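Local coordinates for polyamine aminopropyltransferase (Thermotoga maritima, PDB 1JQ3), which catalyses transfer of a propylamine group from decarboxylated S-adenosylmethionine to putrescine, yielding spermidine, as a homotetrameric aminopropyltransferase, at residues Glu21-Asn26 / Thr238-Met243; Glu70-Met75 / Gly234-Tyr239; Ser171-Ala176 / Glu204-Phe209. All coordinates share one frame; numbering follows the deposited sequence.

Contact 1: Glu21-Asn26 / Thr238-Met243. With AAT (S-adenosyl-1,8-diamino-3-thiooctane), chain E.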
loop_
_atom_site.group_PDB
_atom_site.type_symbol
_atom_site.label_atom_id
_atom_site.label_comp_id
_atom_site.label_asym_id
_atom_site.label_seq_id
_atom_site.Cartn_x
_atom_site.Cartn_y
_atom_site.Cartn_z
ATOM N N GLU A 21 2.996 8.406 -3.013
ATOM C CA GLU A 21 2.766 9.829 -3.229
ATOM C C GLU A 21 1.272 10.036 -3.440
ATOM O O GLU A 21 0.678 9.411 -4.322
ATOM C CB GLU A 21 3.493 10.319 -4.494
ATOM C CG GLU A 21 3.218 11.788 -4.810
ATOM C CD GLU A 21 3.786 12.239 -6.139
ATOM O OE1 GLU A 21 4.216 11.388 -6.939
ATOM O OE2 GLU A 21 3.788 13.462 -6.399
ATOM N N TYR A 22 0.675 10.915 -2.642
ATOM C CA TYR A 22 -0.755 11.213 -2.761
ATOM C C TYR A 22 -0.940 12.440 -3.623
ATOM O O TYR A 22 -0.171 13.402 -3.507
ATOM C CB TYR A 22 -1.364 11.502 -1.384
ATOM C CG TYR A 22 -1.508 10.288 -0.525
ATOM C CD1 TYR A 22 -0.441 9.830 0.262
ATOM C CD2 TYR A 22 -2.707 9.570 -0.508
ATOM C CE1 TYR A 22 -0.567 8.684 1.041
ATOM C CE2 TYR A 22 -2.843 8.430 0.265
ATOM C CZ TYR A 22 -1.775 7.991 1.036
ATOM O OH TYR A 22 -1.915 6.864 1.812
ATOM N N TYR A 23 -1.944 12.393 -4.504
ATOM C CA TYR A 23 -2.275 13.517 -5.374
ATOM C C TYR A 23 -3.269 14.400 -4.627
ATOM O O TYR A 23 -3.866 13.965 -3.646
ATOM C CB TYR A 23 -2.929 13.025 -6.673
ATOM C CG TYR A 23 -2.014 12.191 -7.541
ATOM C CD1 TYR A 23 -0.624 12.254 -7.398
ATOM C CD2 TYR A 23 -2.542 11.333 -8.503
ATOM C CE1 TYR A 23 0.221 11.479 -8.200
ATOM C CE2 TYR A 23 -1.722 10.563 -9.297
ATOM C CZ TYR A 23 -0.348 10.640 -9.149
ATOM O OH TYR A 23 0.440 9.895 -9.987
ATOM N N THR A 24 -3.446 15.629 -5.102
ATOM C CA THR A 24 -4.382 16.569 -4.485
ATOM C C THR A 24 -5.765 15.920 -4.352
ATOM O O THR A 24 -6.312 15.393 -5.328
ATOM C CB THR A 24 -4.447 17.871 -5.310
ATOM O OG1 THR A 24 -3.157 18.500 -5.283
ATOM C CG2 THR A 24 -5.499 18.836 -4.751
ATOM N N GLY A 25 -6.289 15.918 -3.126
ATOM C CA GLY A 25 -7.581 15.308 -2.845
ATOM C C GLY A 25 -7.425 14.014 -2.053
ATOM O O GLY A 25 -8.354 13.563 -1.366
ATOM N N ASN A 26 -6.239 13.414 -2.158
ATOM C CA ASN A 26 -5.896 12.173 -1.463
ATOM C C ASN A 26 -6.706 10.915 -1.827
ATOM O O ASN A 26 -6.718 9.945 -1.071
ATOM C CB ASN A 26 -5.894 12.396 0.060
ATOM C CG ASN A 26 -4.881 13.440 0.490
ATOM O OD1 ASN A 26 -3.707 13.367 0.124
ATOM N ND2 ASN A 26 -5.332 14.427 1.252
ATOM N N THR A 238 6.102 11.141 -14.645
ATOM C CA THR A 238 5.997 10.791 -13.233
ATOM C C THR A 238 5.343 11.873 -12.371
ATOM O O THR A 238 5.388 11.793 -11.148
ATOM C CB THR A 238 7.349 10.361 -12.598
ATOM O OG1 THR A 238 8.361 11.318 -12.908
ATOM C CG2 THR A 238 7.748 8.963 -13.070
ATOM N N TYR A 239 4.758 12.889 -13.007
ATOM C CA TYR A 239 4.048 13.934 -12.279
ATOM C C TYR A 239 2.572 13.554 -12.332
ATOM O O TYR A 239 2.132 12.831 -13.237
ATOM C CB TYR A 239 4.263 15.329 -12.896
ATOM C CG TYR A 239 5.508 16.066 -12.426
ATOM C CD1 TYR A 239 6.341 15.544 -11.424
ATOM C CD2 TYR A 239 5.855 17.290 -12.997
ATOM C CE1 TYR A 239 7.491 16.233 -11.010
ATOM C CE2 TYR A 239 6.986 17.978 -12.601
ATOM C CZ TYR A 239 7.809 17.455 -11.609
ATOM O OH TYR A 239 8.942 18.165 -11.238
ATOM N N PRO A 240 1.793 14.011 -11.349
ATOM C CA PRO A 240 0.358 13.731 -11.241
ATOM C C PRO A 240 -0.382 13.950 -12.559
ATOM O O PRO A 240 -0.399 15.062 -13.085
ATOM C CB PRO A 240 -0.106 14.719 -10.160
ATOM C CG PRO A 240 1.114 14.847 -9.285
ATOM C CD PRO A 240 2.234 14.953 -10.302
ATOM N N SER A 241 -0.964 12.856 -13.065
ATOM C CA SER A 241 -1.746 12.782 -14.312
ATOM C C SER A 241 -0.918 12.674 -15.597
ATOM O O SER A 241 -1.444 12.259 -16.638
ATOM C CB SER A 241 -2.744 13.947 -14.427
ATOM O OG SER A 241 -2.154 15.089 -15.030
ATOM N N GLY A 242 0.358 13.042 -15.522
ATOM C CA GLY A 242 1.227 12.976 -16.687
ATOM C C GLY A 242 0.995 14.074 -17.707
ATOM O O GLY A 242 1.642 14.104 -18.753
ATOM N N MET A 243 0.043 14.955 -17.422
ATOM C CA MET A 243 -0.261 16.060 -18.316
ATOM C C MET A 243 0.121 17.322 -17.574
ATOM O O MET A 243 -0.613 17.771 -16.691
ATOM C CB MET A 243 -1.749 16.074 -18.653
ATOM C CG MET A 243 -2.171 17.298 -19.447
ATOM S SD MET A 243 -3.895 17.178 -19.995
ATOM C CE MET A 243 -3.895 18.406 -21.195
HETATM N N AAT E . 12.611 21.092 -10.684
HETATM C CA AAT E . 11.596 20.160 -10.585
HETATM C CB AAT E . 11.058 20.128 -9.231
HETATM C CG AAT E . 10.739 21.477 -8.761
HETATM S SD AAT E . 11.648 21.785 -7.252
HETATM C "C5'" AAT E . 10.847 23.224 -6.515
HETATM C "C4'" AAT E . 11.717 23.971 -5.548
HETATM O "O4'" AAT E . 11.212 25.183 -5.350
HETATM C "C3'" AAT E . 11.807 23.333 -4.233
HETATM O "O3'" AAT E . 13.151 23.005 -4.105
HETATM C "C2'" AAT E . 11.390 24.454 -3.171
HETATM O "O2'" AAT E . 12.055 24.521 -1.920
HETATM C "C1'" AAT E . 11.481 25.678 -4.070
HETATM N N9 AAT E . 10.480 26.689 -3.875
HETATM C C8 AAT E . 9.321 26.693 -3.155
HETATM N N7 AAT E . 8.951 27.870 -2.602
HETATM C C5 AAT E . 9.908 28.684 -2.944
HETATM C C6 AAT E . 10.076 30.133 -2.651
HETATM N N6 AAT E . 9.153 30.870 -1.911
HETATM N N1 AAT E . 11.204 30.833 -3.120
HETATM C C2 AAT E . 12.107 30.067 -3.853
HETATM N N3 AAT E . 12.033 28.709 -4.185
HETATM C C4 AAT E . 10.899 28.015 -3.721
HETATM C C11 AAT E . 9.257 21.589 -8.498
HETATM C C12 AAT E . 8.106 21.243 -9.418
HETATM C C13 AAT E . 7.464 19.909 -9.087
HETATM C C14 AAT E . 5.958 19.756 -8.983
HETATM C C15 AAT E . 5.298 18.429 -8.660
HETATM N N16 AAT E . 3.944 18.032 -8.507
HETATM O O HOH W 1 3.220 11.449 -9.571
HETATM O O HOH W 2 -0.733 10.032 -12.307
#
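The ring of Tyr-23 is packed face-on against Pro-240, joining two type II beta turns. Tyr-23 to Asn-26 turns the N-terminal hairpin of strands 17-22 and 28-33, while Tyr-239 to Gly-242 leads into strand 243-250 of the large mixed sheet of the Rossmann-like domain. The tight half is apolar. Pro-240 CB lies 3.9 Å from the centroid of the Tyr-23 ring, a CH-pi contact 19° off the ring normal, and Pro-240 CG approaches Tyr-23 CD1 to 3.6 Å near the rim. Having CG of Tyr-23 anti to its own carbonyl carbon (chi1 -65°) turns the ring face to the proline. The other half is held through water. One molecule donates to Glu-21 OE1 and to Thr-238 O (2.7 Å from the latter) and accepts from the Tyr-23 hydroxyl; a second donates to Tyr-23 OH at 2.6 Å and takes the N-H of Ser-241. Glu-21 OE1 also bonds to Thr-66. Beyond Tyr-23 the hairpin turn is exposed. On the ligand side, one face of the Tyr-239 ring carries AAT C15, and its OH, bonded to Met-67 O, lies 3.1 Å from AAT C13. With an alanine here, the aminoalkyl arm of AAT would probably lose the flat surface it lies along, and the Met-67 carbonyl its hydroxyl partner. The second turn, closed by Gly-242 N to Tyr-239 O, runs on into an ST turn: Ser-241 OG accepts from Met-243 N at 3.3 Å and donates to Pro-240 O at 2.6 Å, in the carbonyl plane on a lone pair.

Contact 2: Glu70-Met75 / Gly234-Tyr239. With AAT (S-adenosyl-1,8-diamino-3-thiooctane), chain E.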
loop_
_atom_site.group_PDB
_atom_site.type_symbol
_atom_site.label_atom_id
_atom_site.label_comp_id
_atom_site.label_asym_id
_atom_site.label_seq_id
_atom_site.Cartn_x
_atom_site.Cartn_y
_atom_site.Cartn_z
ATOM N N GLU A 70 15.471 10.471 -12.226
ATOM C CA GLU A 70 16.576 10.410 -13.173
ATOM C C GLU A 70 16.135 10.028 -14.583
ATOM O O GLU A 70 16.641 10.566 -15.575
ATOM C CB GLU A 70 17.570 9.386 -12.636
ATOM C CG GLU A 70 18.826 9.176 -13.432
ATOM C CD GLU A 70 19.720 8.116 -12.797
ATOM O OE1 GLU A 70 19.603 7.876 -11.571
ATOM O OE2 GLU A 70 20.540 7.515 -13.523
ATOM N N LYS A 71 15.148 9.148 -14.678
ATOM C CA LYS A 71 14.690 8.696 -15.989
ATOM C C LYS A 71 13.935 9.712 -16.836
ATOM O O LYS A 71 14.048 9.687 -18.060
ATOM C CB LYS A 71 13.846 7.425 -15.853
ATOM C CG LYS A 71 13.428 6.744 -17.183
ATOM C CD LYS A 71 12.571 5.500 -16.911
ATOM C CE LYS A 71 12.073 4.811 -18.195
ATOM N NZ LYS A 71 13.179 4.488 -19.133
ATOM N N ASP A 72 13.237 10.656 -16.213
ATOM C CA ASP A 72 12.436 11.575 -17.016
ATOM C C ASP A 72 12.455 13.068 -16.700
ATOM O O ASP A 72 11.692 13.814 -17.299
ATOM C CB ASP A 72 10.981 11.087 -17.003
ATOM C CG ASP A 72 10.360 11.102 -15.595
ATOM O OD1 ASP A 72 11.008 11.595 -14.642
ATOM O OD2 ASP A 72 9.208 10.641 -15.439
ATOM N N GLU A 73 13.274 13.513 -15.751
ATOM C CA GLU A 73 13.277 14.934 -15.420
ATOM C C GLU A 73 13.531 15.857 -16.622
ATOM O O GLU A 73 13.097 17.020 -16.630
ATOM C CB GLU A 73 14.245 15.235 -14.272
ATOM C CG GLU A 73 15.677 14.769 -14.476
ATOM C CD GLU A 73 16.511 15.712 -15.326
ATOM O OE1 GLU A 73 16.085 16.856 -15.607
ATOM O OE2 GLU A 73 17.636 15.314 -15.677
ATOM N N PHE A 74 14.216 15.341 -17.641
ATOM C CA PHE A 74 14.503 16.146 -18.826
ATOM C C PHE A 74 13.241 16.680 -19.498
ATOM O O PHE A 74 13.249 17.772 -20.073
ATOM C CB PHE A 74 15.329 15.341 -19.841
ATOM C CG PHE A 74 14.570 14.213 -20.493
ATOM C CD1 PHE A 74 14.620 12.923 -19.966
ATOM C CD2 PHE A 74 13.849 14.431 -21.665
ATOM C CE1 PHE A 74 13.969 11.863 -20.599
ATOM C CE2 PHE A 74 13.186 13.371 -22.315
ATOM C CZ PHE A 74 13.248 12.081 -21.779
ATOM N N MET A 75 12.136 15.942 -19.377
ATOM C CA MET A 75 10.887 16.333 -20.016
ATOM C C MET A 75 10.366 17.643 -19.478
ATOM O O MET A 75 9.927 18.512 -20.233
ATOM C CB MET A 75 9.824 15.256 -19.807
ATOM C CG MET A 75 10.182 13.903 -20.367
ATOM S SD MET A 75 8.796 12.749 -20.134
ATOM C CE MET A 75 9.615 11.166 -20.491
ATOM N N GLY A 234 3.015 19.663 -21.780
ATOM C CA GLY A 234 4.098 18.736 -22.025
ATOM C C GLY A 234 3.878 17.481 -21.217
ATOM O O GLY A 234 3.203 17.516 -20.187
ATOM N N PHE A 235 4.376 16.360 -21.720
ATOM C CA PHE A 235 4.256 15.111 -20.993
ATOM C C PHE A 235 5.283 15.169 -19.857
ATOM O O PHE A 235 6.301 15.834 -19.955
ATOM C CB PHE A 235 4.563 13.926 -21.906
ATOM C CG PHE A 235 3.576 13.762 -23.025
ATOM C CD1 PHE A 235 2.335 13.192 -22.782
ATOM C CD2 PHE A 235 3.872 14.212 -24.313
ATOM C CE1 PHE A 235 1.387 13.071 -23.802
ATOM C CE2 PHE A 235 2.937 14.097 -25.338
ATOM C CZ PHE A 235 1.694 13.525 -25.081
ATOM N N MET A 236 4.973 14.511 -18.760
ATOM C CA MET A 236 5.871 14.463 -17.618
ATOM C C MET A 236 5.418 13.153 -16.984
ATOM O O MET A 236 4.461 13.102 -16.213
ATOM C CB MET A 236 5.643 15.681 -16.725
ATOM C CG MET A 236 6.900 16.127 -16.016
ATOM S SD MET A 236 7.489 14.799 -14.936
ATOM C CE MET A 236 9.021 14.418 -15.799
ATOM N N THR A 237 6.122 12.096 -17.379
ATOM C CA THR A 237 5.824 10.721 -17.035
ATOM C C THR A 237 5.736 10.270 -15.584
ATOM O O THR A 237 5.310 9.139 -15.323
ATOM C CB THR A 237 6.717 9.779 -17.850
ATOM O OG1 THR A 237 8.077 10.214 -17.743
ATOM C CG2 THR A 237 6.322 9.836 -19.322
ATOM N N THR A 238 6.102 11.141 -14.645
ATOM C CA THR A 238 5.997 10.791 -13.233
ATOM C C THR A 238 5.343 11.873 -12.371
ATOM O O THR A 238 5.388 11.793 -11.148
ATOM C CB THR A 238 7.349 10.361 -12.598
ATOM O OG1 THR A 238 8.361 11.318 -12.908
ATOM C CG2 THR A 238 7.748 8.963 -13.070
ATOM N N TYR A 239 4.758 12.889 -13.007
ATOM C CA TYR A 239 4.048 13.934 -12.279
ATOM C C TYR A 239 2.572 13.554 -12.332
ATOM O O TYR A 239 2.132 12.831 -13.237
ATOM C CB TYR A 239 4.263 15.329 -12.896
ATOM C CG TYR A 239 5.508 16.066 -12.426
ATOM C CD1 TYR A 239 6.341 15.544 -11.424
ATOM C CD2 TYR A 239 5.855 17.290 -12.997
ATOM C CE1 TYR A 239 7.491 16.233 -11.010
ATOM C CE2 TYR A 239 6.986 17.978 -12.601
ATOM C CZ TYR A 239 7.809 17.455 -11.609
ATOM O OH TYR A 239 8.942 18.165 -11.238
HETATM N N AAT E . 12.611 21.092 -10.684
HETATM C CA AAT E . 11.596 20.160 -10.585
HETATM C CB AAT E . 11.058 20.128 -9.231
HETATM C CG AAT E . 10.739 21.477 -8.761
HETATM S SD AAT E . 11.648 21.785 -7.252
HETATM C "C5'" AAT E . 10.847 23.224 -6.515
HETATM C "C4'" AAT E . 11.717 23.971 -5.548
HETATM O "O4'" AAT E . 11.212 25.183 -5.350
HETATM C "C3'" AAT E . 11.807 23.333 -4.233
HETATM O "O3'" AAT E . 13.151 23.005 -4.105
HETATM C "C2'" AAT E . 11.390 24.454 -3.171
HETATM O "O2'" AAT E . 12.055 24.521 -1.920
HETATM C "C1'" AAT E . 11.481 25.678 -4.070
HETATM N N9 AAT E . 10.480 26.689 -3.875
HETATM C C8 AAT E . 9.321 26.693 -3.155
HETATM N N7 AAT E . 8.951 27.870 -2.602
HETATM C C5 AAT E . 9.908 28.684 -2.944
HETATM C C6 AAT E . 10.076 30.133 -2.651
HETATM N N6 AAT E . 9.153 30.870 -1.911
HETATM N N1 AAT E . 11.204 30.833 -3.120
HETATM C C2 AAT E . 12.107 30.067 -3.853
HETATM N N3 AAT E . 12.033 28.709 -4.185
HETATM C C4 AAT E . 10.899 28.015 -3.721
HETATM C C11 AAT E . 9.257 21.589 -8.498
HETATM C C12 AAT E . 8.106 21.243 -9.418
HETATM C C13 AAT E . 7.464 19.909 -9.087
HETATM C C14 AAT E . 5.958 19.756 -8.983
HETATM C C15 AAT E . 5.298 18.429 -8.660
HETATM N N16 AAT E . 3.944 18.032 -8.507
HETATM O O HOH W 3 7.055 18.328 -20.358
#
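Asp-72 OD2 is gripped by two threonine hydroxyls from consecutive residues. Thr-237 OG1 donates to it at 2.6 Å on the anti lone pair, and Thr-238 OG1 at 2.8 Å on the syn lone pair. Both threonines have OG1 between the backbone N and the carbonyl carbon (chi1 50°), which brings the two hydroxyls to the same oxygen. Two methionines pack against this polar cluster. The methyl of Met-75 comes across Thr-237 at about a right angle, with CE 3.7 Å from its CG2, on an extended chain that reaches outward from the helix. The Met-236 side chain crosses Asp-72 at about a right angle: bent at chi2 and chi3, it brings CE to 3.1 Å from Asp-72 O and leaves SD 3.4 Å above the plane of the Tyr-239 ring, a Met-aromatic contact on the face opposite the ligand.

The contact thus ties the start of helix 73-87 to the type I turn, Met-236 to Tyr-239, that follows strand 228-235, outermost in this chain's Rossmann-like mixed sheet. A water closes the far end, donating to Met-75 O and, at 2.6 Å, to Phe-235 O. Farther out, the other Asp-72 oxygen, OD1, is hydrogen-bonded to Thr-69 OG1, which helps fix the rotation of the carboxylate. Phe-209 of the second subunit packs on Asp-72 and Thr-237, and Phe-235 stacks on its counterpart there. On the helix's active-site side, Glu-73 OE1 is hydrogen-bonded to ND1 of His-77, whose NE2 is hydrogen-bonded to AAT, while Glu-73 OE2 forms a salt bridge with Arg-106.

Contact 3: Ser171-Ala176 / Glu204-Phe209. With AAT (S-adenosyl-1,8-diamino-3-thiooctane), chain E.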
loop_
_atom_site.group_PDB
_atom_site.type_symbol
_atom_site.label_atom_id
_atom_site.label_comp_id
_atom_site.label_asym_id
_atom_site.label_seq_id
_atom_site.Cartn_x
_atom_site.Cartn_y
_atom_site.Cartn_z
ATOM N N SER A 171 8.629 26.219 -9.336
ATOM C CA SER A 171 8.129 26.034 -7.979
ATOM C C SER A 171 7.483 24.700 -7.620
ATOM O O SER A 171 7.153 23.887 -8.486
ATOM C CB SER A 171 7.070 27.098 -7.739
ATOM O OG SER A 171 6.016 26.910 -8.675
ATOM N N THR A 172 7.267 24.519 -6.317
ATOM C CA THR A 172 6.574 23.346 -5.799
ATOM C C THR A 172 5.080 23.691 -5.950
ATOM O O THR A 172 4.725 24.763 -6.470
ATOM C CB THR A 172 6.889 23.095 -4.286
ATOM O OG1 THR A 172 6.821 24.327 -3.550
ATOM C CG2 THR A 172 8.255 22.479 -4.113
ATOM N N ASP A 173 4.203 22.792 -5.518
ATOM C CA ASP A 173 2.767 23.057 -5.606
ATOM C C ASP A 173 2.470 24.206 -4.630
ATOM O O ASP A 173 3.071 24.285 -3.558
ATOM C CB ASP A 173 1.964 21.800 -5.242
ATOM C CG ASP A 173 2.415 20.563 -6.017
ATOM O OD1 ASP A 173 2.094 20.442 -7.219
ATOM O OD2 ASP A 173 3.092 19.703 -5.417
ATOM N N PRO A 174 1.546 25.115 -4.993
ATOM C CA PRO A 174 1.166 26.269 -4.159
ATOM C C PRO A 174 0.792 25.949 -2.711
ATOM O O PRO A 174 0.844 26.824 -1.841
ATOM C CB PRO A 174 -0.002 26.884 -4.931
ATOM C CG PRO A 174 -0.546 25.727 -5.716
ATOM C CD PRO A 174 0.691 25.031 -6.187
ATOM N N THR A 175 0.407 24.700 -2.463
ATOM C CA THR A 175 0.049 24.257 -1.118
ATOM C C THR A 175 1.227 23.537 -0.443
ATOM O O THR A 175 1.194 23.280 0.764
ATOM C CB THR A 175 -1.179 23.314 -1.142
ATOM O OG1 THR A 175 -0.887 22.163 -1.948
ATOM C CG2 THR A 175 -2.392 24.040 -1.716
ATOM N N ALA A 176 2.267 23.235 -1.224
ATOM C CA ALA A 176 3.462 22.537 -0.734
ATOM C C ALA A 176 4.632 23.469 -0.400
ATOM O O ALA A 176 5.009 24.324 -1.211
ATOM C CB ALA A 176 3.910 21.493 -1.755
ATOM N N GLU A 204 5.816 27.013 -14.163
ATOM C CA GLU A 204 5.162 25.713 -14.206
ATOM C C GLU A 204 3.774 25.999 -13.622
ATOM O O GLU A 204 3.670 26.672 -12.602
ATOM C CB GLU A 204 5.954 24.684 -13.381
ATOM C CG GLU A 204 5.863 24.803 -11.853
ATOM C CD GLU A 204 4.606 24.135 -11.275
ATOM O OE1 GLU A 204 4.303 24.343 -10.083
ATOM O OE2 GLU A 204 3.910 23.409 -12.017
ATOM N N THR A 205 2.711 25.564 -14.302
ATOM C CA THR A 205 1.362 25.828 -13.808
ATOM C C THR A 205 0.505 24.591 -13.501
ATOM O O THR A 205 -0.721 24.608 -13.647
ATOM C CB THR A 205 0.600 26.814 -14.728
ATOM O OG1 THR A 205 0.812 26.452 -16.098
ATOM C CG2 THR A 205 1.103 28.234 -14.509
ATOM N N GLU A 206 1.170 23.516 -13.082
ATOM C CA GLU A 206 0.505 22.280 -12.662
ATOM C C GLU A 206 -0.291 21.528 -13.723
ATOM O O GLU A 206 -0.465 21.983 -14.849
ATOM C CB GLU A 206 -0.453 22.588 -11.504
ATOM C CG GLU A 206 0.135 23.402 -10.370
ATOM C CD GLU A 206 0.815 22.536 -9.349
ATOM O OE1 GLU A 206 2.039 22.683 -9.153
ATOM O OE2 GLU A 206 0.120 21.696 -8.745
ATOM N N ASP A 207 -0.835 20.390 -13.306
ATOM C CA ASP A 207 -1.659 19.557 -14.174
ATOM C C ASP A 207 -3.105 20.056 -14.147
ATOM O O ASP A 207 -3.666 20.284 -13.072
ATOM C CB ASP A 207 -1.639 18.098 -13.692
ATOM C CG ASP A 207 -2.045 17.955 -12.225
ATOM O OD1 ASP A 207 -1.315 18.464 -11.346
ATOM O OD2 ASP A 207 -3.084 17.322 -11.958
ATOM N N PRO A 208 -3.729 20.221 -15.332
ATOM C CA PRO A 208 -5.121 20.681 -15.436
ATOM C C PRO A 208 -6.052 19.487 -15.201
ATOM O O PRO A 208 -6.976 19.235 -15.987
ATOM C CB PRO A 208 -5.235 21.145 -16.896
ATOM C CG PRO A 208 -3.822 21.229 -17.395
ATOM C CD PRO A 208 -3.115 20.124 -16.665
ATOM N N PHE A 209 -5.778 18.722 -14.150
ATOM C CA PHE A 209 -6.579 17.542 -13.843
ATOM C C PHE A 209 -6.820 17.496 -12.333
ATOM O O PHE A 209 -7.881 17.911 -11.869
ATOM C CB PHE A 209 -5.873 16.275 -14.351
ATOM C CG PHE A 209 -6.754 15.053 -14.390
ATOM C CD1 PHE A 209 -6.491 13.960 -13.569
ATOM C CD2 PHE A 209 -7.853 14.998 -15.242
ATOM C CE1 PHE A 209 -7.308 12.827 -13.593
ATOM C CE2 PHE A 209 -8.677 13.869 -15.276
ATOM C CZ PHE A 209 -8.404 12.781 -14.449
HETATM N N AAT E . 12.611 21.092 -10.684
HETATM C CA AAT E . 11.596 20.160 -10.585
HETATM C CB AAT E . 11.058 20.128 -9.231
HETATM C CG AAT E . 10.739 21.477 -8.761
HETATM S SD AAT E . 11.648 21.785 -7.252
HETATM C "C5'" AAT E . 10.847 23.224 -6.515
HETATM C "C4'" AAT E . 11.717 23.971 -5.548
HETATM O "O4'" AAT E . 11.212 25.183 -5.350
HETATM C "C3'" AAT E . 11.807 23.333 -4.233
HETATM O "O3'" AAT E . 13.151 23.005 -4.105
HETATM C "C2'" AAT E . 11.390 24.454 -3.171
HETATM O "O2'" AAT E . 12.055 24.521 -1.920
HETATM C "C1'" AAT E . 11.481 25.678 -4.070
HETATM N N9 AAT E . 10.480 26.689 -3.875
HETATM C C8 AAT E . 9.321 26.693 -3.155
HETATM N N7 AAT E . 8.951 27.870 -2.602
HETATM C C5 AAT E . 9.908 28.684 -2.944
HETATM C C6 AAT E . 10.076 30.133 -2.651
HETATM N N6 AAT E . 9.153 30.870 -1.911
HETATM N N1 AAT E . 11.204 30.833 -3.120
HETATM C C2 AAT E . 12.107 30.067 -3.853
HETATM N N3 AAT E . 12.033 28.709 -4.185
HETATM C C4 AAT E . 10.899 28.015 -3.721
HETATM C C11 AAT E . 9.257 21.589 -8.498
HETATM C C12 AAT E . 8.106 21.243 -9.418
HETATM C C13 AAT E . 7.464 19.909 -9.087
HETATM C C14 AAT E . 5.958 19.756 -8.983
HETATM C C15 AAT E . 5.298 18.429 -8.660
HETATM N N16 AAT E . 3.944 18.032 -8.507
HETATM O O HOH W 4 4.971 28.312 -11.018
#
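Asp-173 points OD1 at the Glu-206 carboxylate, in front of both its oxygens, with the two carboxylate planes 88° apart. Asp-173 OD1 is almost equally distant from both Glu-206 oxygens, 2.8 Å from OE2 and 3.0 Å from OE1, and it also accepts a weak hydrogen bond from AAT N16 at 3.3 Å. Pro-174 CD approaches the same glutamate. Deeper in, Glu-204 folds back at chi2 (83°), bringing its OE2 to the backbone N of Glu-206 at 2.9 Å; the N-H comes from above the carboxylate plane. Glu-204 OE1 faces Ser-171, whose OG makes at most a weak bond to it, and a water links Ser-171 OG to Glu-204 O. On the ligand flank, Thr-172 CG2 packs 3.6 Å from AAT C5', and Thr-172 OG1 donates to Ala-176 O, bracing the Asp-173 to Ala-176 turn. These loops leave the C-terminal ends of the neighbouring parallel strands 164-170 and 199-204, the usual place of the active site in a Rossmann-like fold; Ser-171, Thr-172 and Asp-173 bind spermidine. Such a gathering of acidic side chains probably gives the pocket a negative potential, suited to receiving the amino end of a polyamine.

Overall arrangement
All three contacts are buried and reach AAT, but contact 1 lies farthest from the chain centre (about 16 Å between centres, against 11 Å and 10 Å for contacts 2 and 3) and ends in an exposed hairpin turn. Contacts 1 and 2 share Thr-238 and Tyr-239, fastening the link between strands 228-235 and 243-250 to the N-terminal hairpin and to the start of helix 73-87 respectively; both border the second subunit. Contact 1 joins by proline on aromatic and bridging waters, contact 2 by direct hydroxyl-carboxylate bonds. Contact 3, at the strand ends of the central sheet, is dominated by carboxylates. It touches contact 1 where Asp-207 CB packs on Ser-241 and Pro-240.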